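Local coordinates for peptidoglycan glycosyltransferase (Eggerthella lenta, PDB 4MNR), which is a penicillin-binding protein, its modelled part pairing a dimerisation-type domain with a transpeptidase-family domain of the beta-lactamase clan, at residues S25-I30 with N80-K84; P340-D344 with F355-P359. All coordinates share one frame; numbering follows the deposited sequence.

Contact 1 of 2, residues S25-I30 with N80-K84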
loop_
_atom_site.group_PDB
_atom_site.type_symbol
_atom_site.label_atom_id
_atom_site.label_comp_id
_atom_site.label_asym_id
_atom_site.label_seq_id
_atom_site.Cartn_x
_atom_site.Cartn_y
_atom_site.Cartn_z
ATOM N N SER A 25 14.885 23.335 -25.538
ATOM C CA SER A 25 15.139 23.905 -24.216
ATOM C C SER A 25 15.345 22.839 -23.141
ATOM O O SER A 25 14.912 21.697 -23.296
ATOM C CB SER A 25 14.004 24.854 -23.822
ATOM O OG SER A 25 12.748 24.323 -24.206
ATOM N N GLU A 26 16.006 23.220 -22.049
ATOM C CA GLU A 26 16.349 22.267 -20.998
ATOM C C GLU A 26 15.143 21.865 -20.161
ATOM O O GLU A 26 14.619 22.660 -19.382
ATOM C CB GLU A 26 17.443 22.820 -20.081
ATOM C CG GLU A 26 17.947 21.800 -19.068
ATOM C CD GLU A 26 18.784 22.418 -17.964
ATOM O OE1 GLU A 26 18.823 21.840 -16.855
ATOM O OE2 GLU A 26 19.402 23.476 -18.206
ATOM N N ARG A 27 14.704 20.624 -20.329
ATOM C CA ARG A 27 13.666 20.058 -19.477
ATOM C C ARG A 27 14.166 20.028 -18.029
ATOM O O ARG A 27 15.339 19.747 -17.780
ATOM C CB ARG A 27 13.328 18.652 -19.965
ATOM C CG ARG A 27 12.155 17.996 -19.273
ATOM C CD ARG A 27 11.853 16.675 -19.956
ATOM N NE ARG A 27 10.759 15.959 -19.312
ATOM C CZ ARG A 27 9.476 16.097 -19.632
ATOM N NH1 ARG A 27 9.109 16.940 -20.589
ATOM N NH2 ARG A 27 8.555 15.386 -18.989
ATOM N N GLY A 28 13.287 20.326 -17.076
ATOM C CA GLY A 28 13.679 20.371 -15.673
ATOM C C GLY A 28 14.124 19.031 -15.099
ATOM O O GLY A 28 13.851 17.981 -15.677
ATOM N N THR A 29 14.824 19.064 -13.967
ATOM C CA THR A 29 15.278 17.832 -13.317
ATOM C C THR A 29 14.212 17.273 -12.390
ATOM O O THR A 29 13.341 17.996 -11.936
ATOM C CB THR A 29 16.538 18.055 -12.471
ATOM O OG1 THR A 29 16.274 19.058 -11.489
ATOM C CG2 THR A 29 17.695 18.513 -13.346
ATOM N N ILE A 30 14.283 15.967 -12.142
ATOM C CA ILE A 30 13.470 15.313 -11.125
ATOM C C ILE A 30 14.459 14.713 -10.151
ATOM O O ILE A 30 15.384 14.021 -10.571
ATOM C CB ILE A 30 12.639 14.168 -11.722
ATOM C CG1 ILE A 30 11.673 14.710 -12.779
ATOM C CG2 ILE A 30 11.869 13.423 -10.615
ATOM C CD1 ILE A 30 11.086 13.624 -13.696
ATOM N N ASN A 80 4.646 16.898 -16.707
ATOM C CA ASN A 80 5.196 17.259 -18.008
ATOM C C ASN A 80 5.179 18.756 -18.281
ATOM O O ASN A 80 6.172 19.314 -18.737
ATOM C CB ASN A 80 4.471 16.509 -19.130
ATOM C CG ASN A 80 5.160 16.657 -20.472
ATOM O OD1 ASN A 80 6.346 16.353 -20.615
ATOM N ND2 ASN A 80 4.412 17.109 -21.473
ATOM N N ASP A 81 4.058 19.408 -17.987
ATOM C CA ASP A 81 3.932 20.838 -18.246
ATOM C C ASP A 81 4.940 21.688 -17.467
ATOM O O ASP A 81 5.528 22.618 -18.024
ATOM C CB ASP A 81 2.500 21.310 -17.979
ATOM C CG ASP A 81 1.516 20.776 -19.002
ATOM O OD1 ASP A 81 1.940 20.496 -20.147
ATOM O OD2 ASP A 81 0.321 20.634 -18.664
ATOM N N THR A 82 5.148 21.369 -16.196
ATOM C CA THR A 82 6.100 22.136 -15.401
ATOM C C THR A 82 7.535 21.809 -15.802
ATOM O O THR A 82 8.399 22.683 -15.808
ATOM C CB THR A 82 5.934 21.890 -13.892
ATOM O OG1 THR A 82 4.579 21.526 -13.608
ATOM C CG2 THR A 82 6.284 23.155 -13.123
ATOM N N LEU A 83 7.781 20.549 -16.145
ATOM C CA LEU A 83 9.132 20.115 -16.498
ATOM C C LEU A 83 9.560 20.657 -17.853
ATOM O O LEU A 83 10.731 20.963 -18.062
ATOM C CB LEU A 83 9.216 18.586 -16.504
ATOM C CG LEU A 83 9.163 17.938 -15.122
ATOM C CD1 LEU A 83 8.835 16.460 -15.241
ATOM C CD2 LEU A 83 10.511 18.154 -14.424
ATOM N N LYS A 84 8.604 20.767 -18.768
ATOM C CA LYS A 84 8.868 21.226 -20.127
ATOM C C LYS A 84 9.277 22.695 -20.162
ATOM O O LYS A 84 10.250 23.068 -20.817
ATOM C CB LYS A 84 7.607 21.059 -20.970
ATOM C CG LYS A 84 7.791 20.270 -22.238
ATOM C CD LYS A 84 6.436 19.938 -22.838
ATOM C CE LYS A 84 5.537 21.167 -22.871
ATOM N NZ LYS A 84 4.186 20.866 -23.423
HETATM O O HOH W 1 11.725 21.213 -22.475
#
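R27 reaches the side chain of N80 end-on, NH1 and NH2 both donating to the same amide oxygen. The bond from R27 NH1 to N80 OD1 is 2.8 Å long and that from R27 NH2 to N80 OD1 is 2.9 Å; both are bent at the hydrogen, as expected when two N-H groups converge on one acceptor. OD1 lies almost in the guanidinium plane. Only NH2 meets it in the carbonyl plane, on a lone pair, whereas NH1 arrives tilted from that plane, consistent with the 35° between guanidinium and amide planes. The arginine gets there fully stretched: CG is anti to the backbone N (chi1 -173°) and the chain stays extended as far as NE, carrying it alongside helix 80-84 to N80 at its start. L83 CB packs over the centre of one guanidinium face, 4.0 Å from R27 CZ. A salt bridge from R27 NE to E76 of helix 74-78 gives the group a second anchor and should fix its rotation.

The backbone adds a nearly straight bond, G28 N to L83 O at 2.8 Å, and R27 CA makes a CH...O contact with the same oxygen at 3.4 Å. L83 CB points toward 25-30, and the methyls divide: L83 CD2 lies 3.6 Å from G28 O, while L83 CD1 meets I30 CD1 at 3.9 Å, the two side chains crossing at about a right angle. A water donates to K84 O and, weakly, to S25 O.

With 352 Å² buried, the contact seats a short helix, by the L83 carbonyl, the L83 side chain and the N80 amide, on the loop leading into sheet strand 30-31, within the PBP dimerisation-type domain.

Contact 2 of 2, residues P340-D344 with F355-P359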
loop_
_atom_site.group_PDB
_atom_site.type_symbol
_atom_site.label_atom_id
_atom_site.label_comp_id
_atom_site.label_asym_id
_atom_site.label_seq_id
_atom_site.Cartn_x
_atom_site.Cartn_y
_atom_site.Cartn_z
ATOM N N PRO A 340 -2.140 11.306 0.360
ATOM C CA PRO A 340 -0.789 10.886 -0.048
ATOM C C PRO A 340 -0.222 11.849 -1.085
ATOM O O PRO A 340 -0.957 12.282 -1.968
ATOM C CB PRO A 340 -1.020 9.512 -0.681
ATOM C CG PRO A 340 -2.494 9.473 -1.008
ATOM C CD PRO A 340 -3.156 10.282 0.060
ATOM N N TYR A 341 1.055 12.191 -0.973
ATOM C CA TYR A 341 1.675 13.016 -2.001
ATOM C C TYR A 341 3.126 12.641 -2.256
ATOM O O TYR A 341 3.798 12.085 -1.381
ATOM C CB TYR A 341 1.543 14.508 -1.688
ATOM C CG TYR A 341 2.349 15.029 -0.521
ATOM C CD1 TYR A 341 1.912 14.848 0.782
ATOM C CD2 TYR A 341 3.526 15.739 -0.728
ATOM C CE1 TYR A 341 2.620 15.331 1.853
ATOM C CE2 TYR A 341 4.245 16.243 0.342
ATOM C CZ TYR A 341 3.787 16.033 1.629
ATOM O OH TYR A 341 4.490 16.530 2.699
ATOM N N LEU A 342 3.586 12.972 -3.459
ATOM C CA LEU A 342 4.866 12.525 -3.968
ATOM C C LEU A 342 5.772 13.700 -4.339
ATOM O O LEU A 342 6.983 13.542 -4.441
ATOM C CB LEU A 342 4.595 11.664 -5.204
ATOM C CG LEU A 342 5.555 10.604 -5.709
ATOM C CD1 LEU A 342 6.198 9.847 -4.565
ATOM C CD2 LEU A 342 4.768 9.654 -6.616
ATOM N N VAL A 343 5.186 14.878 -4.569
ATOM C CA VAL A 343 5.981 16.055 -4.943
ATOM C C VAL A 343 6.041 17.055 -3.811
ATOM O O VAL A 343 5.005 17.557 -3.377
ATOM C CB VAL A 343 5.445 16.743 -6.224
ATOM C CG1 VAL A 343 6.205 18.065 -6.499
ATOM C CG2 VAL A 343 5.571 15.789 -7.391
ATOM N N ASP A 344 7.254 17.343 -3.333
ATOM C CA ASP A 344 7.431 18.262 -2.214
ATOM C C ASP A 344 7.430 19.699 -2.687
ATOM O O ASP A 344 6.889 20.597 -2.028
ATOM C CB ASP A 344 8.755 17.996 -1.497
ATOM C CG ASP A 344 9.044 19.028 -0.413
ATOM O OD1 ASP A 344 8.464 18.910 0.687
ATOM O OD2 ASP A 344 9.852 19.946 -0.654
ATOM N N PHE A 355 5.860 25.912 -6.362
ATOM C CA PHE A 355 4.954 25.017 -5.666
ATOM C C PHE A 355 5.616 24.485 -4.414
ATOM O O PHE A 355 6.789 24.117 -4.436
ATOM C CB PHE A 355 4.543 23.825 -6.550
ATOM C CG PHE A 355 3.711 22.795 -5.834
ATOM C CD1 PHE A 355 2.345 22.972 -5.676
ATOM C CD2 PHE A 355 4.290 21.638 -5.320
ATOM C CE1 PHE A 355 1.582 22.046 -5.023
ATOM C CE2 PHE A 355 3.526 20.682 -4.667
ATOM C CZ PHE A 355 2.160 20.891 -4.507
ATOM N N SER A 356 4.849 24.459 -3.330
ATOM C CA SER A 356 5.255 23.818 -2.088
ATOM C C SER A 356 4.089 22.995 -1.591
ATOM O O SER A 356 2.990 23.528 -1.406
ATOM C CB SER A 356 5.594 24.856 -1.026
ATOM O OG SER A 356 6.505 25.807 -1.527
ATOM N N ALA A 357 4.321 21.709 -1.364
ATOM C CA ALA A 357 3.248 20.833 -0.903
ATOM C C ALA A 357 2.763 21.270 0.464
ATOM O O ALA A 357 3.551 21.692 1.317
ATOM C CB ALA A 357 3.696 19.383 -0.875
ATOM N N SER A 358 1.452 21.206 0.653
ATOM C CA SER A 358 0.842 21.532 1.932
ATOM C C SER A 358 0.110 20.283 2.388
ATOM O O SER A 358 -0.921 19.934 1.810
ATOM C CB SER A 358 -0.146 22.688 1.759
ATOM O OG SER A 358 -0.785 23.012 2.980
ATOM N N PRO A 359 0.643 19.592 3.408
ATOM C CA PRO A 359 -0.022 18.377 3.895
ATOM C C PRO A 359 -1.441 18.710 4.334
ATOM O O PRO A 359 -1.684 19.746 4.976
ATOM C CB PRO A 359 0.840 17.956 5.091
ATOM C CG PRO A 359 2.189 18.579 4.814
ATOM C CD PRO A 359 1.867 19.895 4.171
#
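A beta hairpin built from strands 343-347 and 353-356 ends here, at the open side away from its turn, and the evidence is a backbone bond between D344 and A357. A357 N donates to D344 O at 2.9 Å with an N-H...O angle of 172°, nearly straight at the hydrogen, although the donor stands 36° out of the carbonyl plane and so misses the lone pairs. The CA atoms of D344 and A357, 5.1 Å apart, are the closest pair of CA atoms across the two segments. Farther into the hairpin, F355 pairs through its backbone with V346.

Beside that bond the A357 CB points toward 340-344 and touches both a carbonyl and a ring atom: A357 CB is 3.4 Å from V343 O and equally 3.4 Å from Y341 CE2. Y341 CB points toward 355-359, and with CG between the backbone N and carbonyl carbon (chi1 70°) the CD2-CE2 side of the ring reaches A357, whose methyl approaches obliquely. At the far end of the tyrosine, Y341 OH lies 3.7 Å from P359 CG, a van der Waals contact with the proline ring.

Strand 353-356 is the outermost member of a six-stranded mixed sheet, whereas 343-347 is flanked on its other side by strand 108-111, to which D344 is tied by a backbone bond with T110. V343 packs its side chain on V109 and L111 of that strand.

F355 brings its ring back toward the neighbouring strand although its CB does not point there; CG is anti to the backbone N. The F355 CE2 edge then meets V343 O in the ring plane at 3.7 Å, and V343 CG1 lies 4.2 Å from the same F355 CE2 atom.

Both segments of 25-30/80-84 precede those of 340-344/355-359 in the sequence, and the centres of the two contacts are 18 Å apart; the nearest atoms stay about 7 Å from each other, so they do not touch. What joins them is the six-stranded mixed sheet. Strand 30-31, entered from the loop of contact 1, lies parallel to 108-111, which in turn runs antiparallel to 343-347, the inner hairpin strand of contact 2. V109 illustrates the bridge, touching L83 from contact 1 and V343 from contact 2. Since contact 1 belongs to the dimerisation-type part and contact 2 to the transpeptidase-family part, this shared sheet combines strands from both and probably helps tie the two regions together.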